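Local coordinates for protein K5 lyase (Enterobacteria phage k1-5, PDB 2X3H) that probably degrades the K5 capsular polysaccharide of its bacterial host by lyase cleavage, as a trimeric phage tail spike built round a parallel beta-helix, at residues 319-333 with 351-365. Sequence-based numbering, arbitrary orientation.
Sequences HGVTVEGSDNVINNV and TIARFIGTANNNYAS
Val321, Thr322 and Val323 pair in parallel with Ala353, Arg354 and Phe355, and Val329 and Ile330 with Tyr363 and Ala364, two ladders that join consecutive coils of a right-handed parallel beta-helix, the fold of many phage tail spikes. Backbone bonds carry both; Val323 N to Arg354 O, 3.0 Å, is one rung. The loop between shifts the register by two, and there the backbones are bridged by Asp327 N to Asn360 O and Asn360 N to Gly325 O. The Asn362 side chain adds its own bonds to this bridge. Its OD1 accepts from Asn328 N and, at 3.1 Å, from Asn328 ND2, the amide-to-amide step of an asparagine ladder such as beta-helices often carry at their turns. Its ND2 donates almost straight (170°) to Gly325 O, which Asn360 N reaches from the opposite face of the carbonyl plane. Asn328 repeats the same grip one coil earlier, on the backbone of Asn301 and Gly298.

Apolar contacts fill the interior: Val323 CG1, set between its backbone N and carbonyl carbon (chi1 57°), meets Phe355 CD2 at 3.5 Å, and Ile330 CB sits beside Ala364 CB.

On the face shared with Thr351 and Thr322, Arg354, extended from CG to NE, sends NH1 to His319 NE2, which lies in the guanidinium plane, although NH1 itself is 28° out of the imidazole plane; Glu379 takes NE in a salt bridge, and Tyr290 O binds His319 ND1. Towards the neighbouring subunit, Tyr363 meets Phe367 of that chain edge-to-face. At the far end of the second ladder, Ser365 OG receives Asn332 N at 2.9 Å.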
ATOM      1  N   HIS A 319      -1.067  -4.424  21.103  1.00  5.58           N
ATOM      2  CA  HIS A 319      -0.457  -3.379  20.254  1.00  5.78           C
ATOM      3  C   HIS A 319      -0.572  -3.701  18.765  1.00  5.58           C
ATOM      4  O   HIS A 319      -0.521  -4.864  18.365  1.00  5.48           O
ATOM      5  CB  HIS A 319       1.041  -3.217  20.552  1.00  5.60           C
ATOM      6  CG  HIS A 319       1.356  -2.793  21.950  1.00  5.86           C
ATOM      7  ND1 HIS A 319       1.361  -3.668  23.017  1.00  6.63           N
ATOM      8  CD2 HIS A 319       1.722  -1.588  22.447  1.00  6.14           C
ATOM      9  CE1 HIS A 319       1.728  -3.020  24.113  1.00  6.50           C
ATOM     10  NE2 HIS A 319       1.935  -1.751  23.795  1.00  6.42           N
ATOM     11  N   GLY A 320      -0.673  -2.649  17.944  1.00  5.33           N
ATOM     12  CA  GLY A 320      -0.621  -2.800  16.494  1.00  4.76           C
ATOM     13  C   GLY A 320       0.847  -2.805  16.090  1.00  4.99           C
ATOM     14  O   GLY A 320       1.443  -3.879  15.900  1.00  4.66           O
ATOM     15  N   VAL A 321       1.434  -1.608  16.014  1.00  4.57           N
ATOM     16  CA  VAL A 321       2.860  -1.449  15.690  1.00  4.74           C
ATOM     17  C   VAL A 321       3.547  -0.606  16.770  1.00  5.31           C
ATOM     18  O   VAL A 321       2.995   0.386  17.236  1.00  5.93           O
ATOM     19  CB  VAL A 321       3.057  -0.770  14.300  1.00  5.44           C
ATOM     20  CG1 VAL A 321       4.545  -0.629  13.967  1.00  6.16           C
ATOM     21  CG2 VAL A 321       2.326  -1.542  13.208  1.00  6.32           C
ATOM     22  N   THR A 322       4.746  -1.018  17.182  1.00  4.46           N
ATOM     23  CA  THR A 322       5.560  -0.194  18.058  1.00  4.77           C
ATOM     24  C   THR A 322       6.785   0.256  17.275  1.00  5.24           C
ATOM     25  O   THR A 322       7.245  -0.437  16.362  1.00  5.21           O
ATOM     26  CB  THR A 322       5.995  -0.935  19.345  1.00  5.26           C
ATOM     27  OG1 THR A 322       7.076  -1.825  19.052  1.00  5.57           O
ATOM     28  CG2 THR A 322       4.808  -1.714  19.942  1.00  6.65           C
ATOM     29  N   VAL A 323       7.285   1.438  17.602  1.00  5.12           N
ATOM     30  CA  VAL A 323       8.483   1.927  16.925  1.00  5.26           C
ATOM     31  C   VAL A 323       9.309   2.736  17.904  1.00  5.05           C
ATOM     32  O   VAL A 323       8.765   3.566  18.652  1.00  5.52           O
ATOM     33  CB  VAL A 323       8.140   2.751  15.659  1.00  6.13           C
ATOM     34  CG1 VAL A 323       7.221   3.928  16.021  1.00  6.57           C
ATOM     35  CG2 VAL A 323       9.407   3.247  14.952  1.00  7.09           C
ATOM     36  N   GLU A 324      10.621   2.496  17.893  1.00  5.54           N
ATOM     37  CA  GLU A 324      11.534   3.208  18.794  1.00  6.07           C
ATOM     38  C   GLU A 324      12.489   4.151  18.045  1.00  6.26           C
ATOM     39  O   GLU A 324      13.070   5.082  18.637  1.00  7.86           O
ATOM     40  CB  GLU A 324      12.352   2.200  19.597  1.00  8.13           C
ATOM     41  CG  GLU A 324      13.090   2.816  20.769  1.00 11.59           C
ATOM     42  CD  GLU A 324      13.522   1.770  21.786  1.00 13.45           C
ATOM     43  OE1 GLU A 324      13.322   0.556  21.522  1.00 14.37           O
ATOM     44  OE2 GLU A 324      14.053   2.177  22.851  1.00 15.16           O
ATOM     45  N   GLY A 325      12.653   3.909  16.746  1.00  5.55           N
ATOM     46  CA  GLY A 325      13.639   4.625  15.940  1.00  5.72           C
ATOM     47  C   GLY A 325      13.108   5.868  15.255  1.00  6.01           C
ATOM     48  O   GLY A 325      12.213   6.550  15.775  1.00  5.75           O
ATOM     49  N   SER A 326      13.652   6.153  14.070  1.00  5.27           N
ATOM     50  CA  SER A 326      13.364   7.428  13.397  1.00  6.51           C
ATOM     51  C   SER A 326      13.109   7.295  11.902  1.00  6.13           C
ATOM     52  O   SER A 326      13.662   6.413  11.233  1.00  4.75           O
ATOM     53  CB  SER A 326      14.522   8.384  13.597  1.00  8.87           C
ATOM     54  OG  SER A 326      15.669   7.876  12.965  1.00 12.85           O
ATOM     55  N   ASP A 327      12.276   8.195  11.387  1.00  5.82           N
ATOM     56  CA  ASP A 327      12.029   8.310   9.954  1.00  5.60           C
ATOM     57  C   ASP A 327      11.484   7.023   9.355  1.00  5.60           C
ATOM     58  O   ASP A 327      11.743   6.724   8.191  1.00  5.98           O
ATOM     59  CB  ASP A 327      13.303   8.739   9.225  1.00  7.29           C
ATOM     60  CG  ASP A 327      13.802  10.082   9.686  1.00 10.13           C
ATOM     61  OD1 ASP A 327      13.044  11.063   9.543  1.00 10.49           O
ATOM     62  OD2 ASP A 327      14.960  10.156  10.161  1.00 12.88           O
ATOM     63  N   ASN A 328      10.736   6.259  10.152  1.00  4.64           N
ATOM     64  CA  ASN A 328      10.037   5.092   9.621  1.00  4.45           C
ATOM     65  C   ASN A 328       8.637   5.431   9.148  1.00  5.04           C
ATOM     66  O   ASN A 328       8.049   6.400   9.618  1.00  5.73           O
ATOM     67  CB  ASN A 328       9.947   4.016  10.693  1.00  3.56           C
ATOM     68  CG  ASN A 328      11.305   3.554  11.138  1.00  4.35           C
ATOM     69  OD1 ASN A 328      11.995   2.830  10.414  1.00  5.49           O
ATOM     70  ND2 ASN A 328      11.721   3.992  12.326  1.00  4.35           N
ATOM     71  N   VAL A 329       8.117   4.616   8.232  1.00  4.14           N
ATOM     72  CA  VAL A 329       6.779   4.812   7.697  1.00  4.63           C
ATOM     73  C   VAL A 329       5.993   3.555   7.997  1.00  5.63           C
ATOM     74  O   VAL A 329       6.441   2.456   7.675  1.00  6.34           O
ATOM     75  CB  VAL A 329       6.822   5.010   6.163  1.00  5.49           C
ATOM     76  CG1 VAL A 329       5.397   4.961   5.553  1.00  6.55           C
ATOM     77  CG2 VAL A 329       7.552   6.306   5.814  1.00  6.40           C
ATOM     78  N   ILE A 330       4.832   3.710   8.622  1.00  5.43           N
ATOM     79  CA  ILE A 330       4.002   2.568   8.985  1.00  6.93           C
ATOM     80  C   ILE A 330       2.636   2.831   8.350  1.00  7.25           C
ATOM     81  O   ILE A 330       1.858   3.638   8.845  1.00  8.05           O
ATOM     82  CB  ILE A 330       3.891   2.448  10.526  1.00  7.94           C
ATOM     83  CG1 ILE A 330       5.279   2.274  11.155  1.00  8.90           C
ATOM     84  CG2 ILE A 330       2.964   1.305  10.928  1.00  8.76           C
ATOM     85  CD1 ILE A 330       5.382   2.879  12.537  1.00  9.43           C
ATOM     86  N   ASN A 331       2.360   2.165   7.232  1.00  7.32           N
ATOM     87  CA  ASN A 331       1.154   2.464   6.460  1.00  7.40           C
ATOM     88  C   ASN A 331       0.088   1.377   6.596  1.00  7.27           C
ATOM     89  O   ASN A 331       0.382   0.187   6.506  1.00  7.64           O
ATOM     90  CB  ASN A 331       1.503   2.706   4.978  1.00  9.81           C
ATOM     91  CG  ASN A 331       0.408   3.496   4.230  1.00 12.36           C
ATOM     92  OD1 ASN A 331      -0.173   2.999   3.272  1.00 16.24           O
ATOM     93  ND2 ASN A 331       0.128   4.718   4.673  1.00 14.23           N
ATOM     94  N   ASN A 332      -1.142   1.804   6.846  1.00  6.41           N
ATOM     95  CA  ASN A 332      -2.315   0.924   6.850  1.00  6.94           C
ATOM     96  C   ASN A 332      -2.260  -0.181   7.899  1.00  6.86           C
ATOM     97  O   ASN A 332      -2.180  -1.362   7.558  1.00  6.93           O
ATOM     98  CB  ASN A 332      -2.536   0.308   5.465  1.00  8.54           C
ATOM     99  CG  ASN A 332      -2.937   1.329   4.426  1.00 10.82           C
ATOM    100  OD1 ASN A 332      -2.810   1.075   3.226  1.00 14.19           O
ATOM    101  ND2 ASN A 332      -3.403   2.481   4.874  1.00 10.22           N
ATOM    102  N   VAL A 333      -2.318   0.213   9.168  1.00  4.61           N
ATOM    103  CA  VAL A 333      -2.476  -0.729  10.275  1.00  4.52           C
ATOM    104  C   VAL A 333      -3.966  -0.851  10.593  1.00  4.63           C
ATOM    105  O   VAL A 333      -4.580   0.093  11.093  1.00  5.70           O
ATOM    106  CB  VAL A 333      -1.734  -0.268  11.540  1.00  5.21           C
ATOM    107  CG1 VAL A 333      -1.823  -1.329  12.629  1.00  6.94           C
ATOM    108  CG2 VAL A 333      -0.274   0.048  11.213  1.00  5.84           C
ATOM    109  N   THR A 351      -3.339  -0.315  22.010  1.00  6.06           N
ATOM    110  CA  THR A 351      -2.517   0.765  21.478  1.00  6.59           C
ATOM    111  C   THR A 351      -2.204   0.428  20.023  1.00  6.23           C
ATOM    112  O   THR A 351      -1.440  -0.496  19.765  1.00  7.08           O
ATOM    113  CB  THR A 351      -1.180   0.868  22.254  1.00  7.04           C
ATOM    114  OG1 THR A 351      -1.442   1.092  23.646  1.00  9.26           O
ATOM    115  CG2 THR A 351      -0.331   2.023  21.722  1.00  9.63           C
ATOM    116  N   ILE A 352      -2.792   1.138  19.060  1.00  5.00           N
ATOM    117  CA  ILE A 352      -2.567   0.772  17.652  1.00  4.92           C
ATOM    118  C   ILE A 352      -1.185   1.204  17.142  1.00  5.10           C
ATOM    119  O   ILE A 352      -0.596   0.546  16.268  1.00  5.36           O
ATOM    120  CB  ILE A 352      -3.722   1.269  16.727  1.00  4.82           C
ATOM    121  CG1 ILE A 352      -3.659   0.610  15.344  1.00  5.23           C
ATOM    122  CG2 ILE A 352      -3.719   2.785  16.591  1.00  6.11           C
ATOM    123  CD1 ILE A 352      -4.954   0.695  14.579  1.00  4.71           C
ATOM    124  N   ALA A 353      -0.673   2.303  17.698  1.00  4.68           N
ATOM    125  CA  ALA A 353       0.678   2.763  17.370  1.00  4.23           C
ATOM    126  C   ALA A 353       1.310   3.313  18.643  1.00  5.04           C
ATOM    127  O   ALA A 353       0.738   4.191  19.295  1.00  5.94           O
ATOM    128  CB  ALA A 353       0.625   3.844  16.283  1.00  5.51           C
ATOM    129  N   ARG A 354       2.486   2.793  18.986  1.00  5.18           N
ATOM    130  CA  ARG A 354       3.201   3.202  20.193  1.00  5.21           C
ATOM    131  C   ARG A 354       4.569   3.732  19.812  1.00  5.24           C
ATOM    132  O   ARG A 354       5.340   3.026  19.164  1.00  5.32           O
ATOM    133  CB  ARG A 354       3.340   2.010  21.156  1.00  5.94           C
ATOM    134  CG  ARG A 354       4.124   2.331  22.414  1.00  6.06           C
ATOM    135  CD  ARG A 354       4.097   1.147  23.394  1.00  7.52           C
ATOM    136  NE  ARG A 354       4.827   1.431  24.626  1.00  9.65           N
ATOM    137  CZ  ARG A 354       4.833   0.630  25.688  1.00 10.88           C
ATOM    138  NH1 ARG A 354       4.132  -0.506  25.684  1.00 10.54           N
ATOM    139  NH2 ARG A 354       5.541   0.972  26.760  1.00 11.95           N
ATOM    140  N   PHE A 355       4.848   4.976  20.201  1.00  4.51           N
ATOM    141  CA  PHE A 355       6.097   5.636  19.861  1.00  4.87           C
ATOM    142  C   PHE A 355       6.951   5.645  21.107  1.00  5.38           C
ATOM    143  O   PHE A 355       6.720   6.412  22.048  1.00  5.38           O
ATOM    144  CB  PHE A 355       5.812   7.038  19.297  1.00  5.38           C
ATOM    145  CG  PHE A 355       4.967   6.995  18.042  1.00  5.41           C
ATOM    146  CD1 PHE A 355       3.586   6.977  18.130  1.00  5.44           C
ATOM    147  CD2 PHE A 355       5.551   6.921  16.787  1.00  6.39           C
ATOM    148  CE1 PHE A 355       2.803   6.901  16.963  1.00  6.28           C
ATOM    149  CE2 PHE A 355       4.786   6.847  15.633  1.00  6.23           C
ATOM    150  CZ  PHE A 355       3.408   6.839  15.726  1.00  6.56           C
ATOM    151  N   ILE A 356       7.926   4.746  21.101  1.00  5.63           N
ATOM    152  CA  ILE A 356       8.687   4.406  22.295  1.00  5.96           C
ATOM    153  C   ILE A 356       9.884   5.315  22.491  1.00  7.27           C
ATOM    154  O   ILE A 356      10.630   5.588  21.556  1.00  7.37           O
ATOM    155  CB  ILE A 356       9.236   2.969  22.190  1.00  6.41           C
ATOM    156  CG1 ILE A 356       8.098   1.959  22.070  1.00  6.12           C
ATOM    157  CG2 ILE A 356      10.171   2.647  23.360  1.00  6.74           C
ATOM    158  CD1 ILE A 356       8.565   0.541  21.761  1.00  7.91           C
ATOM    159  N   GLY A 357      10.080   5.762  23.722  1.00  6.75           N
ATOM    160  CA  GLY A 357      11.302   6.487  24.059  1.00  6.94           C
ATOM    161  C   GLY A 357      11.503   7.745  23.243  1.00  6.82           C
ATOM    162  O   GLY A 357      10.661   8.642  23.280  1.00  8.71           O
ATOM    163  N   THR A 358      12.613   7.807  22.508  1.00  6.98           N
ATOM    164  CA  THR A 358      12.928   8.993  21.711  1.00  6.84           C
ATOM    165  C   THR A 358      12.468   8.871  20.251  1.00  6.54           C
ATOM    166  O   THR A 358      12.898   9.653  19.390  1.00  7.18           O
ATOM    167  CB  THR A 358      14.434   9.314  21.717  1.00  9.40           C
ATOM    168  OG1 THR A 358      15.171   8.187  21.240  1.00 11.46           O
ATOM    169  CG2 THR A 358      14.898   9.662  23.116  1.00 10.46           C
ATOM    170  N   ALA A 359      11.595   7.903  19.981  1.00  5.26           N
ATOM    171  CA  ALA A 359      11.074   7.715  18.626  1.00  4.92           C
ATOM    172  C   ALA A 359      10.721   9.067  18.024  1.00  5.26           C
ATOM    173  O   ALA A 359      10.008   9.863  18.648  1.00  4.91           O
ATOM    174  CB  ALA A 359       9.844   6.843  18.666  1.00  5.23           C
ATOM    175  N   ASN A 360      11.169   9.300  16.796  1.00  4.81           N
ATOM    176  CA  ASN A 360      11.004  10.606  16.177  1.00  5.02           C
ATOM    177  C   ASN A 360      10.859  10.568  14.663  1.00  4.62           C
ATOM    178  O   ASN A 360      11.413   9.697  13.987  1.00  4.71           O
ATOM    179  CB  ASN A 360      12.181  11.512  16.549  1.00  5.65           C
ATOM    180  CG  ASN A 360      13.515  10.969  16.067  1.00  6.49           C
ATOM    181  OD1 ASN A 360      14.130  10.109  16.733  1.00  9.65           O
ATOM    182  ND2 ASN A 360      13.997  11.483  14.934  1.00  4.57           N
ATOM    183  N   ASN A 361      10.110  11.530  14.139  1.00  3.91           N
ATOM    184  CA  ASN A 361       9.978  11.733  12.711  1.00  3.24           C
ATOM    185  C   ASN A 361       9.374  10.541  11.980  1.00  3.87           C
ATOM    186  O   ASN A 361       9.652  10.327  10.791  1.00  4.50           O
ATOM    187  CB  ASN A 361      11.325  12.155  12.099  1.00  4.22           C
ATOM    188  CG  ASN A 361      11.739  13.570  12.519  1.00  5.29           C
ATOM    189  OD1 ASN A 361      11.207  14.565  12.000  1.00  4.73           O
ATOM    190  ND2 ASN A 361      12.684  13.663  13.467  1.00  5.82           N
ATOM    191  N   ASN A 362       8.549   9.772  12.695  1.00  3.50           N
ATOM    192  CA  ASN A 362       7.848   8.629  12.091  1.00  4.01           C
ATOM    193  C   ASN A 362       6.464   9.014  11.596  1.00  4.59           C
ATOM    194  O   ASN A 362       5.919  10.037  12.003  1.00  5.05           O
ATOM    195  CB  ASN A 362       7.722   7.490  13.100  1.00  4.21           C
ATOM    196  CG  ASN A 362       9.071   7.009  13.599  1.00  3.76           C
ATOM    197  OD1 ASN A 362       9.807   6.333  12.861  1.00  4.69           O
ATOM    198  ND2 ASN A 362       9.394   7.319  14.852  1.00  3.59           N
ATOM    199  N   TYR A 363       5.920   8.189  10.709  1.00  4.01           N
ATOM    200  CA  TYR A 363       4.554   8.378  10.193  1.00  4.09           C
ATOM    201  C   TYR A 363       3.782   7.087  10.430  1.00  4.59           C
ATOM    202  O   TYR A 363       4.331   6.007  10.205  1.00  4.85           O
ATOM    203  CB  TYR A 363       4.587   8.655   8.678  1.00  5.10           C
ATOM    204  CG  TYR A 363       3.219   8.638   8.029  1.00  4.84           C
ATOM    205  CD1 TYR A 363       2.447   9.789   7.982  1.00  6.18           C
ATOM    206  CD2 TYR A 363       2.706   7.482   7.460  1.00  5.93           C
ATOM    207  CE1 TYR A 363       1.173   9.789   7.403  1.00  6.57           C
ATOM    208  CE2 TYR A 363       1.445   7.471   6.849  1.00  6.56           C
ATOM    209  CZ  TYR A 363       0.684   8.625   6.831  1.00  6.28           C
ATOM    210  OH  TYR A 363      -0.570   8.592   6.253  1.00  8.60           O
ATOM    211  N   ALA A 364       2.511   7.177  10.835  1.00  4.27           N
ATOM    212  CA  ALA A 364       1.661   5.971  10.884  1.00  3.52           C
ATOM    213  C   ALA A 364       0.273   6.304  10.383  1.00  4.91           C
ATOM    214  O   ALA A 364      -0.291   7.325  10.778  1.00  5.59           O
ATOM    215  CB  ALA A 364       1.581   5.430  12.319  1.00  4.99           C
ATOM    216  N   SER A 365      -0.287   5.447   9.538  1.00  3.67           N
ATOM    217  CA  SER A 365      -1.707   5.579   9.168  1.00  4.00           C
ATOM    218  C   SER A 365      -2.449   4.368   9.706  1.00  4.77           C
ATOM    219  O   SER A 365      -2.061   3.226   9.444  1.00  4.96           O
ATOM    220  CB  SER A 365      -1.888   5.743   7.657  1.00  5.38           C
ATOM    221  OG  SER A 365      -1.321   4.663   6.934  1.00  5.41           O
TER
HETATM  222  O   HOH W   1       0.938   0.782  24.972  1.00 22.33           O
HETATM  223  O   HOH W   2      14.853   7.181  18.419  1.00 16.07           O
HETATM  224  O   HOH W   3       8.400   9.213   8.443  1.00 10.82           O